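Local coordinates for flavin-nucleotide-binding protein (Mycobacterium smegmatis, PDB 4YBN) that binds FAD and heme b and is probably an oxidoreductase of the split beta-barrel flavoprotein superfamily, at residues A92-E97 with P170-E175; T84-V89 with S98-R103; D15-T20 with K164-W169. One frame throughout, in Å; residues are numbered along the deposited sequence. Where two conformers were deposited one is given.

Overall arrangement
Contact 2 pairs two neighbouring strands and, like contact 3, has no exposed residue among those that touch, whereas contact 1 is peripheral, its centre about 31 Å from the centre of the chain, and holds two irregular pieces of chain together through charge and water. Contact 3 closes an N-terminal loop onto strand 161-166. Contacts 2 and 3 reach the same sheet, because strand 161-166 lies beside strand 99-108, and Arg-101 of contact 2 bonds to the backbone of Gly-168. Contacts 1 and 2 share the heme and its iron-bound water. A backbone ladder with a side-on ion pair dominates contact 2, a carboxylate grip contact 1; two lysines that reach the heme propionates, one of them also the FAD, mark contact 3.

Contact 1 of 3, residues A92-E97 with P170-E175; sequences ARSSFE and PDDADE. With HEM (protoporphyrin IX containing Fe), chain G.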
loop_
_atom_site.group_PDB
_atom_site.type_symbol
_atom_site.label_atom_id
_atom_site.label_comp_id
_atom_site.label_asym_id
_atom_site.label_seq_id
_atom_site.Cartn_x
_atom_site.Cartn_y
_atom_site.Cartn_z
ATOM N N ALA A 92 6.234 21.006 4.343
ATOM C CA ALA A 92 6.944 22.181 3.850
ATOM C C ALA A 92 6.248 23.456 4.324
ATOM O O ALA A 92 5.175 23.432 4.947
ATOM C CB ALA A 92 7.066 22.132 2.334
ATOM N N ARG A 93 6.938 24.575 4.125
ATOM C CA ARG A 93 6.406 25.908 4.452
ATOM C C ARG A 93 5.328 26.383 3.486
ATOM O O ARG A 93 4.665 27.373 3.761
ATOM C CB ARG A 93 7.526 26.927 4.449
ATOM C CG ARG A 93 8.463 26.787 5.614
ATOM C CD ARG A 93 9.639 27.701 5.345
ATOM N NE ARG A 93 10.640 27.599 6.378
ATOM C CZ ARG A 93 11.719 26.841 6.299
ATOM N NH1 ARG A 93 11.951 26.061 5.225
ATOM N NH2 ARG A 93 12.562 26.851 7.325
ATOM N N SER A 94 5.166 25.684 2.359
ATOM C CA SER A 94 4.010 25.819 1.454
ATOM C C SER A 94 3.296 24.482 1.227
ATOM O O SER A 94 3.920 23.424 1.312
ATOM C CB SER A 94 4.483 26.261 0.098
ATOM O OG SER A 94 5.372 25.324 -0.412
ATOM N N SER A 95 2.046 24.509 0.797
ATOM C CA SER A 95 1.386 23.211 0.412
ATOM C C SER A 95 1.964 22.665 -0.873
ATOM O O SER A 95 2.080 21.434 -1.079
ATOM C CB SER A 95 -0.092 23.382 0.291
ATOM O OG SER A 95 -0.334 24.450 -0.561
ATOM N N PHE A 96 2.394 23.571 -1.748
ATOM C CA PHE A 96 2.926 23.147 -3.005
ATOM C C PHE A 96 4.156 22.258 -2.860
ATOM O O PHE A 96 4.350 21.362 -3.678
ATOM C CB PHE A 96 3.165 24.354 -3.906
ATOM C CG PHE A 96 3.847 24.029 -5.192
ATOM C CD1 PHE A 96 3.123 23.565 -6.264
ATOM C CD2 PHE A 96 5.217 24.197 -5.319
ATOM C CE1 PHE A 96 3.745 23.264 -7.452
ATOM C CE2 PHE A 96 5.846 23.948 -6.526
ATOM C CZ PHE A 96 5.102 23.467 -7.594
ATOM N N GLU A 97 5.014 22.512 -1.887
ATOM C CA GLU A 97 6.221 21.713 -1.720
ATOM C C GLU A 97 6.030 20.612 -0.675
ATOM O O GLU A 97 7.001 19.973 -0.320
ATOM C CB GLU A 97 7.459 22.558 -1.331
ATOM C CG GLU A 97 7.930 23.556 -2.358
ATOM C CD GLU A 97 8.446 22.917 -3.601
ATOM O OE1 GLU A 97 8.850 21.725 -3.575
ATOM O OE2 GLU A 97 8.490 23.642 -4.597
ATOM N N PRO A 170 11.840 19.010 2.878
ATOM C CA PRO A 170 11.106 19.981 2.094
ATOM C C PRO A 170 12.062 20.869 1.222
ATOM O O PRO A 170 13.183 21.216 1.660
ATOM C CB PRO A 170 10.446 20.853 3.158
ATOM C CG PRO A 170 10.412 20.056 4.384
ATOM C CD PRO A 170 11.579 19.139 4.320
ATOM N N ASP A 171 11.635 21.183 0.004
ATOM C CA ASP A 171 12.390 22.043 -0.905
ATOM C C ASP A 171 11.746 23.444 -1.089
ATOM O O ASP A 171 11.208 23.806 -2.156
ATOM C CB ASP A 171 12.527 21.317 -2.220
ATOM C CG ASP A 171 13.371 22.061 -3.191
ATOM O OD1 ASP A 171 14.208 22.901 -2.769
ATOM O OD2 ASP A 171 13.192 21.801 -4.390
ATOM N N ASP A 172 11.803 24.239 -0.038
ATOM C CA ASP A 172 11.013 25.459 0.016
ATOM C C ASP A 172 11.494 26.634 -0.851
ATOM O O ASP A 172 12.676 26.920 -0.919
ATOM C CB ASP A 172 10.877 25.935 1.476
ATOM C CG ASP A 172 9.843 25.128 2.247
ATOM O OD1 ASP A 172 8.727 24.985 1.726
ATOM O OD2 ASP A 172 10.148 24.642 3.349
ATOM N N ALA A 173 10.548 27.364 -1.444
ATOM C CA ALA A 173 10.870 28.643 -2.117
ATOM C C ALA A 173 11.547 29.603 -1.137
ATOM O O ALA A 173 11.186 29.684 0.057
ATOM C CB ALA A 173 9.612 29.278 -2.704
ATOM N N ASP A 174 12.560 30.313 -1.613
ATOM C CA ASP A 174 13.336 31.223 -0.730
ATOM C C ASP A 174 12.433 32.244 0.028
ATOM O O ASP A 174 12.621 32.498 1.233
ATOM C CB ASP A 174 14.392 31.931 -1.561
ATOM C CG ASP A 174 13.944 32.130 -2.995
ATOM O OD1 ASP A 174 14.638 31.611 -3.897
ATOM O OD2 ASP A 174 12.871 32.754 -3.206
ATOM N N GLU A 175 11.431 32.775 -0.667
ATOM C CA GLU A 175 10.363 33.618 -0.032
ATOM C C GLU A 175 9.760 33.047 1.294
ATOM O O GLU A 175 9.537 33.760 2.270
ATOM C CB GLU A 175 9.222 33.860 -1.041
ATOM C CG GLU A 175 9.584 34.757 -2.239
ATOM C CD GLU A 175 9.808 34.031 -3.583
ATOM O OE1 GLU A 175 10.064 32.772 -3.589
ATOM O OE2 GLU A 175 9.735 34.760 -4.632
HETATM C CHA HEM G . 3.860 16.268 -6.587
HETATM C CHB HEM G . 2.355 15.360 -2.101
HETATM C CHC HEM G . 0.214 19.683 -1.908
HETATM C CHD HEM G . 1.412 20.493 -6.511
HETATM C C1A HEM G . 3.656 15.657 -5.385
HETATM C C2A HEM G . 4.156 14.384 -5.015
HETATM C C3A HEM G . 3.686 14.123 -3.740
HETATM C C4A HEM G . 2.942 15.255 -3.341
HETATM C CMA HEM G . 3.874 12.899 -2.864
HETATM C CAA HEM G . 4.970 13.452 -5.897
HETATM C CBA HEM G . 6.468 13.785 -5.974
HETATM C CGA HEM G . 7.244 12.646 -6.606
HETATM O O1A HEM G . 8.095 12.045 -5.909
HETATM O O2A HEM G . 7.030 12.284 -7.792
HETATM C C1B HEM G . 1.661 16.483 -1.627
HETATM C C2B HEM G . 1.196 16.603 -0.280
HETATM C C3B HEM G . 0.581 17.799 -0.193
HETATM C C4B HEM G . 0.691 18.447 -1.540
HETATM C CMB HEM G . 1.346 15.624 0.885
HETATM C CAB HEM G . 0.066 18.222 1.104
HETATM C CBB HEM G . -0.274 19.447 1.366
HETATM C C1C HEM G . 0.323 20.304 -3.167
HETATM C C2C HEM G . -0.369 21.483 -3.575
HETATM C C3C HEM G . -0.025 21.734 -4.911
HETATM C C4C HEM G . 0.875 20.680 -5.289
HETATM C CMC HEM G . -1.248 22.295 -2.696
HETATM C CAC HEM G . -0.373 22.897 -5.754
HETATM C CBC HEM G . -0.799 24.067 -5.243
HETATM C C1D HEM G . 2.174 19.390 -6.851
HETATM C C2D HEM G . 2.846 19.335 -8.134
HETATM C C3D HEM G . 3.531 18.173 -8.154
HETATM C C4D HEM G . 3.279 17.522 -6.868
HETATM C CMD HEM G . 2.775 20.349 -9.235
HETATM C CAD HEM G . 4.390 17.612 -9.274
HETATM C CBD HEM G . 5.874 17.507 -8.891
HETATM C CGD HEM G . 6.740 17.474 -10.138
HETATM O O1D HEM G . 7.486 18.448 -10.432
HETATM O O2D HEM G . 6.720 16.470 -10.902
HETATM N NA HEM G . 2.901 16.161 -4.359
HETATM N NB HEM G . 1.365 17.585 -2.323
HETATM N NC HEM G . 0.985 19.807 -4.248
HETATM N ND HEM G . 2.468 18.298 -6.117
HETATM FE FE HEM G . 1.885 17.921 -4.345
HETATM O O HOH W 1 7.834 26.677 -0.180
HETATM O O HOH W 2 3.986 18.618 -3.605
HETATM O O HOH W 3 9.673 19.788 -1.240
#
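Ala-92 and Pro-170 have the closest CA atoms across the contact, 5.0 Å apart. Residues 92-97 form an irregular loop, while 170-175 run through a loop into the start of a helix, so the segments meet without a strand ladder. The CB of Ala-92 rests against the CB of Pro-170, where a methyl group lets the chains come near. Asp-172 does most of the polar work. Its carboxylate turns back to Arg-93, whose backbone N makes weak bonds to both oxygens. OD2 of Asp-172 also receives NH1 of Arg-93 in a salt bridge of 3.0 Å, a bent bond met on the anti side but well out of the carboxylate plane, with the guanidinium and carboxylate planes 74° apart. Arginine suits this place because its chain, extended from CG to NE, crosses the aspartate side chain at about a right angle, its CG 3.5 Å from Asp-172 OD2. Ser-94 OG accepts from the N of Glu-97 in an ST motif, and it donates to a water that in turn donates to Asp-172 OD1, 2.7 Å away. Glu-97 is bent at chi2 (-66°), and its CD lies 3.2 Å from the backbone O of Asp-171; a second water joins Glu-97 OE1 to the N of Asp-171. On the heme side, Phe-96 O accepts from the iron-bound water. Asp-200 of the second subunit gives Arg-93 another salt bridge. The contact therefore joins the loop between strands 78-91 and 99-108 to the entry of helix 174-178, where Ala-173 is the N-cap and where Asp-176 and Ile-177 pack on Arg-93.

Contact 2 of 3, residues T84-V89 with S98-R103; sequences TALDGV and SSFRYR. With HEM (protoporphyrin IX containing Fe), chain G.
Arg-103 meets Asp-87 side-on, giving NE and NH2 to one carboxylate oxygen each. NH2 of Arg-103 reaches OD1 of Asp-87 at 2.9 Å, nearly straight at 168° and in the guanidinium plane, while NE uses the syn lone pair of OD2. The bend at chi3 of Arg-103 (-84°) turns NE back to this acid, and the guanidinium lies with one face over the Ala-85 CB, 3.5 Å from Arg-103 NH2. At Asp-87 the antiparallel strands form a classic beta bulge: Asp-87 and Gly-88 both face Arg-101, whose O takes the N of Asp-87 at 2.9 Å and, weakly, that of Gly-88. Glycine fits because any CB at its backbone angles would press on the preceding carbonyl. On the other face of the sheet, Phe-100 lies side by side with Val-89 and presents its ring edge to Gly-88 O, with Phe-100 CD1 3.6 Å away. Leu-86 CD1 approaches the same ring obliquely. A heme methyl, CMB, sits 3.7 Å above one face of that ring, toward its rim, and Phe-130 of the second subunit meets Phe-100 edge-to-face. Two residues on, from the same face of the sheet, Tyr-102 sends its OH to propionate oxygen O1A of the heme at 2.6 Å. The chemistry thus divides: Asp-87 of the bulge and Arg-103 of the other strand form an ion pair, while the Phe-100 face supplies aromatic and aliphatic surface and one hydroxyl to the cofactor pocket, which also includes FAD beside Tyr-102.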
loop_
_atom_site.group_PDB
_atom_site.type_symbol
_atom_site.label_atom_id
_atom_site.label_comp_id
_atom_site.label_asym_id
_atom_site.label_seq_id
_atom_site.Cartn_x
_atom_site.Cartn_y
_atom_site.Cartn_z
ATOM N N THR A 84 4.665 -0.674 -2.255
ATOM C CA THR A 84 4.887 0.680 -1.724
ATOM C C THR A 84 5.039 0.689 -0.196
ATOM O O THR A 84 4.297 0.028 0.544
ATOM C CB THR A 84 3.684 1.591 -2.179
ATOM O OG1 THR A 84 3.725 1.727 -3.611
ATOM C CG2 THR A 84 3.790 2.966 -1.611
ATOM N N ALA A 85 6.066 1.388 0.230
ATOM C CA ALA A 85 6.301 1.741 1.618
ATOM C C ALA A 85 6.156 3.214 1.817
ATOM O O ALA A 85 6.861 3.989 1.219
ATOM C CB ALA A 85 7.690 1.329 1.990
ATOM N N LEU A 86 5.220 3.602 2.656
ATOM C CA LEU A 86 5.007 5.017 3.049
ATOM C C LEU A 86 5.785 5.285 4.299
ATOM O O LEU A 86 5.472 4.691 5.321
ATOM C CB LEU A 86 3.535 5.212 3.352
ATOM C CG LEU A 86 3.004 6.599 3.794
ATOM C CD1 LEU A 86 3.435 7.641 2.819
ATOM C CD2 LEU A 86 1.495 6.575 3.882
ATOM N N ASP A 87 6.800 6.138 4.198
ATOM C CA ASP A 87 7.787 6.407 5.209
ATOM C C ASP A 87 7.633 7.693 5.960
ATOM O O ASP A 87 8.292 7.883 6.943
ATOM C CB ASP A 87 9.182 6.420 4.575
ATOM C CG ASP A 87 9.560 5.058 4.037
ATOM O OD1 ASP A 87 9.001 4.072 4.563
ATOM O OD2 ASP A 87 10.385 4.957 3.133
ATOM N N GLY A 88 6.792 8.589 5.509
ATOM C CA GLY A 88 6.564 9.825 6.244
ATOM C C GLY A 88 5.953 10.910 5.424
ATOM O O GLY A 88 5.733 10.767 4.207
ATOM N N VAL A 89 5.631 11.994 6.117
ATOM C CA VAL A 89 4.991 13.159 5.567
ATOM C C VAL A 89 6.005 14.307 5.601
ATOM O O VAL A 89 6.561 14.646 6.686
ATOM C CB VAL A 89 3.751 13.568 6.326
ATOM C CG1 VAL A 89 3.005 14.700 5.604
ATOM C CG2 VAL A 89 2.806 12.391 6.536
ATOM N N SER A 98 4.822 20.389 -0.171
ATOM C CA SER A 98 4.637 19.371 0.820
ATOM C C SER A 98 4.508 18.054 0.078
ATOM O O SER A 98 4.169 18.049 -1.085
ATOM C CB SER A 98 3.422 19.632 1.686
ATOM O OG SER A 98 3.703 20.738 2.537
ATOM N N SER A 99 4.834 16.949 0.741
ATOM C CA SER A 99 5.028 15.689 0.021
ATOM C C SER A 99 4.870 14.499 0.944
ATOM O O SER A 99 4.290 14.645 2.017
ATOM C CB SER A 99 6.396 15.667 -0.644
ATOM O OG SER A 99 6.391 14.780 -1.739
ATOM N N PHE A 100 5.365 13.344 0.491
ATOM C CA PHE A 100 5.511 12.153 1.291
ATOM C C PHE A 100 6.869 11.587 1.072
ATOM O O PHE A 100 7.392 11.681 -0.025
ATOM C CB PHE A 100 4.525 11.107 0.900
ATOM C CG PHE A 100 3.087 11.442 1.221
ATOM C CD1 PHE A 100 2.652 11.455 2.462
ATOM C CD2 PHE A 100 2.188 11.680 0.234
ATOM C CE1 PHE A 100 1.354 11.717 2.757
ATOM C CE2 PHE A 100 0.893 11.968 0.509
ATOM C CZ PHE A 100 0.472 11.984 1.772
ATOM N N ARG A 101 7.442 10.975 2.110
ATOM C CA ARG A 101 8.565 10.138 1.938
ATOM C C ARG A 101 7.978 8.751 1.624
ATOM O O ARG A 101 7.025 8.290 2.231
ATOM C CB ARG A 101 9.425 10.107 3.179
ATOM C CG ARG A 101 10.391 11.241 3.274
ATOM C CD ARG A 101 11.266 11.034 4.491
ATOM N NE ARG A 101 12.292 12.085 4.626
ATOM C CZ ARG A 101 13.107 12.226 5.669
ATOM N NH1 ARG A 101 13.019 11.387 6.709
ATOM N NH2 ARG A 101 14.014 13.233 5.705
ATOM N N TYR A 102 8.593 8.078 0.683
ATOM C CA TYR A 102 8.155 6.719 0.300
ATOM C C TYR A 102 9.191 5.992 -0.517
ATOM O O TYR A 102 10.166 6.602 -0.975
ATOM C CB TYR A 102 6.918 6.847 -0.525
ATOM C CG TYR A 102 7.177 7.558 -1.847
ATOM C CD1 TYR A 102 7.786 6.884 -2.920
ATOM C CD2 TYR A 102 6.815 8.907 -2.034
ATOM C CE1 TYR A 102 7.999 7.512 -4.140
ATOM C CE2 TYR A 102 7.014 9.535 -3.263
ATOM C CZ TYR A 102 7.612 8.835 -4.307
ATOM O OH TYR A 102 7.824 9.440 -5.520
ATOM N N ARG A 103 8.963 4.683 -0.715
ATOM C CA ARG A 103 9.755 3.851 -1.626
ATOM C C ARG A 103 8.713 3.042 -2.393
ATOM O O ARG A 103 7.772 2.540 -1.777
ATOM C CB ARG A 103 10.615 2.889 -0.839
ATOM C CG ARG A 103 11.768 3.427 -0.023
ATOM C CD ARG A 103 12.260 2.348 0.911
ATOM N NE ARG A 103 11.423 2.360 2.102
ATOM C CZ ARG A 103 11.363 1.425 3.029
ATOM N NH1 ARG A 103 12.121 0.325 2.930
ATOM N NH2 ARG A 103 10.507 1.598 4.066
HETATM C CHA HEM G . 3.860 16.268 -6.587
HETATM C CHB HEM G . 2.355 15.360 -2.101
HETATM C CHC HEM G . 0.214 19.683 -1.908
HETATM C CHD HEM G . 1.412 20.493 -6.511
HETATM C C1A HEM G . 3.656 15.657 -5.385
HETATM C C2A HEM G . 4.156 14.384 -5.015
HETATM C C3A HEM G . 3.686 14.123 -3.740
HETATM C C4A HEM G . 2.942 15.255 -3.341
HETATM C CMA HEM G . 3.874 12.899 -2.864
HETATM C CAA HEM G . 4.970 13.452 -5.897
HETATM C CBA HEM G . 6.468 13.785 -5.974
HETATM C CGA HEM G . 7.244 12.646 -6.606
HETATM O O1A HEM G . 8.095 12.045 -5.909
HETATM O O2A HEM G . 7.030 12.284 -7.792
HETATM C C1B HEM G . 1.661 16.483 -1.627
HETATM C C2B HEM G . 1.196 16.603 -0.280
HETATM C C3B HEM G . 0.581 17.799 -0.193
HETATM C C4B HEM G . 0.691 18.447 -1.540
HETATM C CMB HEM G . 1.346 15.624 0.885
HETATM C CAB HEM G . 0.066 18.222 1.104
HETATM C CBB HEM G . -0.274 19.447 1.366
HETATM C C1C HEM G . 0.323 20.304 -3.167
HETATM C C2C HEM G . -0.369 21.483 -3.575
HETATM C C3C HEM G . -0.025 21.734 -4.911
HETATM C C4C HEM G . 0.875 20.680 -5.289
HETATM C CMC HEM G . -1.248 22.295 -2.696
HETATM C CAC HEM G . -0.373 22.897 -5.754
HETATM C CBC HEM G . -0.799 24.067 -5.243
HETATM C C1D HEM G . 2.174 19.390 -6.851
HETATM C C2D HEM G . 2.846 19.335 -8.134
HETATM C C3D HEM G . 3.531 18.173 -8.154
HETATM C C4D HEM G . 3.279 17.522 -6.868
HETATM C CMD HEM G . 2.775 20.349 -9.235
HETATM C CAD HEM G . 4.390 17.612 -9.274
HETATM C CBD HEM G . 5.874 17.507 -8.891
HETATM C CGD HEM G . 6.740 17.474 -10.138
HETATM O O1D HEM G . 7.486 18.448 -10.432
HETATM O O2D HEM G . 6.720 16.470 -10.902
HETATM N NA HEM G . 2.901 16.161 -4.359
HETATM N NB HEM G . 1.365 17.585 -2.323
HETATM N NC HEM G . 0.985 19.807 -4.248
HETATM N ND HEM G . 2.468 18.298 -6.117
HETATM FE FE HEM G . 1.885 17.921 -4.345
HETATM O O HOH W 4 11.222 8.879 7.358
HETATM O O HOH W 2 3.986 18.618 -3.605
#

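Contact 3 of 3, residues D15-T20 with K164-W169; sequences DEKQST and KLSEGW. With FAD (flavin-adenine dinucleotide), chain K.
Lys-17 and Ser-19 carry the contact with strand 161-166, and the loop leads up to them through a short 3-10 turn. Asp-15 begins that turn, and its O accepts from the N of Gln-18 at 3.1 Å. The turn presents the carbonyl of Lys-17 to the strand, where its O receives the N of Leu-165 at 2.8 Å and 169°. The side chain of Lys-17 then runs past the strand's backbone: its CB lies 3.3 Å from the Leu-165 O, and the chain, extended beyond CG, brings Lys-17 NZ to 3.0 Å from Ser-166 OG, to which it donates. NZ also bonds to a heme propionate, so the serine probably helps to position the lysine. Lys-164 crosses Lys-17 obliquely, aliphatic part against aliphatic part, its CE 3.8 Å from the Lys-17 CB. The two NZ atoms stand apart, and each has anionic or polar company that probably offsets their repulsion. Lys-164 NZ donates to O3' of the FAD at 2.8 Å, to the O of Arg-13 and to the other oxygen of the heme propionate. Gln-18 turns its CB away from the strand, and its amide bonds to the backbone of Thr-9 and Val-11, tying the N-terminal chain in. At Ser-19 the CB packs 3.5 Å from Leu-165 CD1, while its OG bonds to the N of Ser-21, just before helix 22-29. A lysine of the N-terminal loop and one of strand 161-166, part of the split beta-barrel, thereby line the joint site in which this protein holds FAD and heme side by side.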
loop_
_atom_site.group_PDB
_atom_site.type_symbol
_atom_site.label_atom_id
_atom_site.label_comp_id
_atom_site.label_asym_id
_atom_site.label_seq_id
_atom_site.Cartn_x
_atom_site.Cartn_y
_atom_site.Cartn_z
ATOM N N ASP A 15 12.791 12.461 -11.730
ATOM C CA ASP A 15 13.503 11.244 -12.097
ATOM C C ASP A 15 14.886 11.082 -11.405
ATOM O O ASP A 15 15.452 9.997 -11.448
ATOM C CB ASP A 15 13.559 11.075 -13.648
ATOM C CG ASP A 15 14.500 12.081 -14.354
ATOM O OD1 ASP A 15 15.515 12.496 -13.746
ATOM O OD2 ASP A 15 14.239 12.422 -15.537
ATOM N N GLU A 16 15.404 12.118 -10.732
ATOM C CA GLU A 16 16.531 11.902 -9.778
ATOM C C GLU A 16 16.119 11.050 -8.541
ATOM O O GLU A 16 16.968 10.632 -7.753
ATOM C CB GLU A 16 17.225 13.221 -9.354
ATOM C CG GLU A 16 16.343 14.325 -8.762
ATOM C CD GLU A 16 17.143 15.580 -8.356
ATOM O OE1 GLU A 16 17.827 15.563 -7.309
ATOM O OE2 GLU A 16 17.086 16.602 -9.077
ATOM N N LYS A 17 14.812 10.800 -8.384
ATOM C CA LYS A 17 14.299 9.853 -7.407
ATOM C C LYS A 17 14.270 8.387 -7.893
ATOM O O LYS A 17 14.028 7.473 -7.078
ATOM C CB LYS A 17 12.904 10.278 -6.993
ATOM C CG LYS A 17 12.923 11.503 -6.101
ATOM C CD LYS A 17 11.544 12.095 -5.986
ATOM C CE LYS A 17 11.562 13.304 -5.072
ATOM N NZ LYS A 17 10.184 13.490 -4.536
ATOM N N GLN A 18 14.486 8.162 -9.199
ATOM C CA GLN A 18 14.565 6.798 -9.740
ATOM C C GLN A 18 15.865 6.175 -9.288
ATOM O O GLN A 18 16.884 6.856 -9.295
ATOM C CB GLN A 18 14.504 6.793 -11.229
ATOM C CG GLN A 18 14.501 5.383 -11.811
ATOM C CD GLN A 18 13.676 5.271 -13.105
ATOM O OE1 GLN A 18 13.442 6.270 -13.827
ATOM N NE2 GLN A 18 13.205 4.053 -13.395
ATOM N N SER A 19 15.809 4.924 -8.833
ATOM C CA SER A 19 17.013 4.136 -8.509
ATOM C C SER A 19 17.100 2.884 -9.351
ATOM O O SER A 19 16.129 2.181 -9.490
ATOM C CB SER A 19 16.998 3.727 -7.042
ATOM O OG SER A 19 17.994 2.700 -6.823
ATOM N N THR A 20 18.265 2.573 -9.896
ATOM C CA THR A 20 18.483 1.306 -10.592
ATOM C C THR A 20 19.147 0.223 -9.725
ATOM O O THR A 20 19.591 -0.790 -10.233
ATOM C CB THR A 20 19.394 1.523 -11.807
ATOM O OG1 THR A 20 20.608 2.132 -11.343
ATOM C CG2 THR A 20 18.677 2.439 -12.863
ATOM N N LYS A 164 11.288 3.824 -7.341
ATOM C CA LYS A 164 11.322 5.280 -7.010
ATOM C C LYS A 164 11.409 5.528 -5.516
ATOM O O LYS A 164 10.679 4.924 -4.713
ATOM C CB LYS A 164 10.118 5.925 -7.595
ATOM C CG LYS A 164 10.139 7.458 -7.452
ATOM C CD LYS A 164 9.185 8.171 -8.410
ATOM C CE LYS A 164 9.407 9.700 -8.392
ATOM N NZ LYS A 164 8.264 10.338 -9.115
ATOM N N LEU A 165 12.374 6.355 -5.135
ATOM C CA LEU A 165 12.725 6.579 -3.732
ATOM C C LEU A 165 12.617 8.078 -3.411
ATOM O O LEU A 165 13.293 8.881 -4.048
ATOM C CB LEU A 165 14.171 6.118 -3.432
ATOM C CG LEU A 165 14.649 4.746 -3.967
ATOM C CD1 LEU A 165 16.151 4.525 -3.736
ATOM C CD2 LEU A 165 13.868 3.629 -3.271
ATOM N N SER A 166 11.827 8.443 -2.404
ATOM C CA SER A 166 11.768 9.816 -1.881
ATOM C C SER A 166 12.012 9.815 -0.403
ATOM O O SER A 166 11.171 9.367 0.342
ATOM C CB SER A 166 10.414 10.417 -2.133
ATOM O OG SER A 166 10.514 11.828 -2.095
ATOM N N GLU A 167 13.195 10.223 0.037
ATOM C CA GLU A 167 13.488 10.254 1.462
ATOM C C GLU A 167 14.144 11.564 1.849
ATOM O O GLU A 167 14.931 11.599 2.805
ATOM C CB GLU A 167 14.412 9.084 1.869
ATOM C CG GLU A 167 13.889 7.678 1.546
ATOM C CD GLU A 167 12.639 7.299 2.322
ATOM O OE1 GLU A 167 12.338 7.923 3.360
ATOM O OE2 GLU A 167 11.937 6.379 1.896
ATOM N N GLY A 168 13.797 12.636 1.150
ATOM C CA GLY A 168 14.471 13.930 1.317
ATOM C C GLY A 168 13.767 14.813 2.301
ATOM O O GLY A 168 12.958 14.318 3.145
ATOM N N TRP A 169 14.086 16.110 2.211
ATOM C CA TRP A 169 13.504 17.160 3.056
ATOM C C TRP A 169 12.657 18.130 2.233
ATOM O O TRP A 169 12.752 18.120 1.037
ATOM C CB TRP A 169 14.629 17.961 3.703
ATOM C CG TRP A 169 15.397 17.180 4.601
ATOM C CD1 TRP A 169 16.607 16.609 4.355
ATOM C CD2 TRP A 169 15.018 16.800 5.924
ATOM N NE1 TRP A 169 17.011 15.906 5.465
ATOM C CE2 TRP A 169 16.056 16.013 6.440
ATOM C CE3 TRP A 169 13.909 17.079 6.733
ATOM C CZ2 TRP A 169 16.016 15.481 7.723
ATOM C CZ3 TRP A 169 13.875 16.556 8.003
ATOM C CH2 TRP A 169 14.927 15.784 8.486
HETATM P PA FAD K . 4.938 8.024 -16.002
HETATM O O1A FAD K . 5.906 8.743 -16.897
HETATM O O2A FAD K . 3.479 8.174 -16.318
HETATM O O5B FAD K . 5.429 6.451 -15.881
HETATM C C5B FAD K . 6.590 5.945 -16.575
HETATM C C4B FAD K . 7.266 4.813 -15.788
HETATM O O4B FAD K . 7.865 5.345 -14.592
HETATM C C3B FAD K . 6.338 3.746 -15.193
HETATM O O3B FAD K . 5.809 2.782 -16.122
HETATM C C2B FAD K . 7.154 3.181 -14.018
HETATM O O2B FAD K . 7.996 2.107 -14.418
HETATM C C1B FAD K . 8.030 4.359 -13.571
HETATM N N9A FAD K . 7.536 4.862 -12.285
HETATM C C8A FAD K . 6.824 6.011 -12.193
HETATM N N7A FAD K . 6.440 6.218 -10.899
HETATM C C5A FAD K . 6.905 5.194 -10.160
HETATM C C6A FAD K . 6.808 4.846 -8.719
HETATM N N6A FAD K . 6.144 5.714 -7.921
HETATM N N1A FAD K . 7.425 3.704 -8.291
HETATM C C2A FAD K . 8.071 2.866 -9.158
HETATM N N3A FAD K . 8.179 3.153 -10.473
HETATM C C4A FAD K . 7.635 4.287 -11.050
HETATM N N1 FAD K . 2.747 11.562 -7.494
HETATM C C2 FAD K . 1.948 12.659 -7.642
HETATM O O2 FAD K . 2.002 13.154 -8.792
HETATM N N3 FAD K . 1.170 13.143 -6.629
HETATM C C4 FAD K . 1.086 12.507 -5.403
HETATM O O4 FAD K . 0.369 12.817 -4.409
HETATM C C4X FAD K . 1.953 11.331 -5.168
HETATM N N5 FAD K . 1.933 10.654 -3.993
HETATM C C5X FAD K . 2.704 9.543 -3.852
HETATM C C6 FAD K . 2.704 8.874 -2.673
HETATM C C7 FAD K . 3.523 7.769 -2.520
HETATM C C7M FAD K . 3.520 7.008 -1.236
HETATM C C8 FAD K . 4.381 7.263 -3.613
HETATM C C8M FAD K . 5.217 6.021 -3.447
HETATM C C9 FAD K . 4.388 7.944 -4.795
HETATM C C9A FAD K . 3.577 9.061 -4.947
HETATM N N10 FAD K . 3.559 9.731 -6.171
HETATM C C10 FAD K . 2.785 10.882 -6.311
HETATM C "C1'" FAD K . 4.445 9.302 -7.283
HETATM C "C2'" FAD K . 3.742 8.663 -8.452
HETATM O "O2'" FAD K . 3.768 7.250 -8.263
HETATM C "C3'" FAD K . 4.564 8.998 -9.699
HETATM O "O3'" FAD K . 5.983 8.731 -9.437
HETATM C "C4'" FAD K . 4.291 10.462 -10.137
HETATM O "O4'" FAD K . 2.875 10.676 -10.397
HETATM C "C5'" FAD K . 5.094 10.797 -11.380
HETATM O "O5'" FAD K . 4.899 9.750 -12.318
HETATM P P FAD K . 5.441 9.866 -13.827
HETATM O O1P FAD K . 6.915 10.124 -13.655
HETATM O O2P FAD K . 4.590 10.816 -14.587
HETATM O O3P FAD K . 5.210 8.412 -14.435
#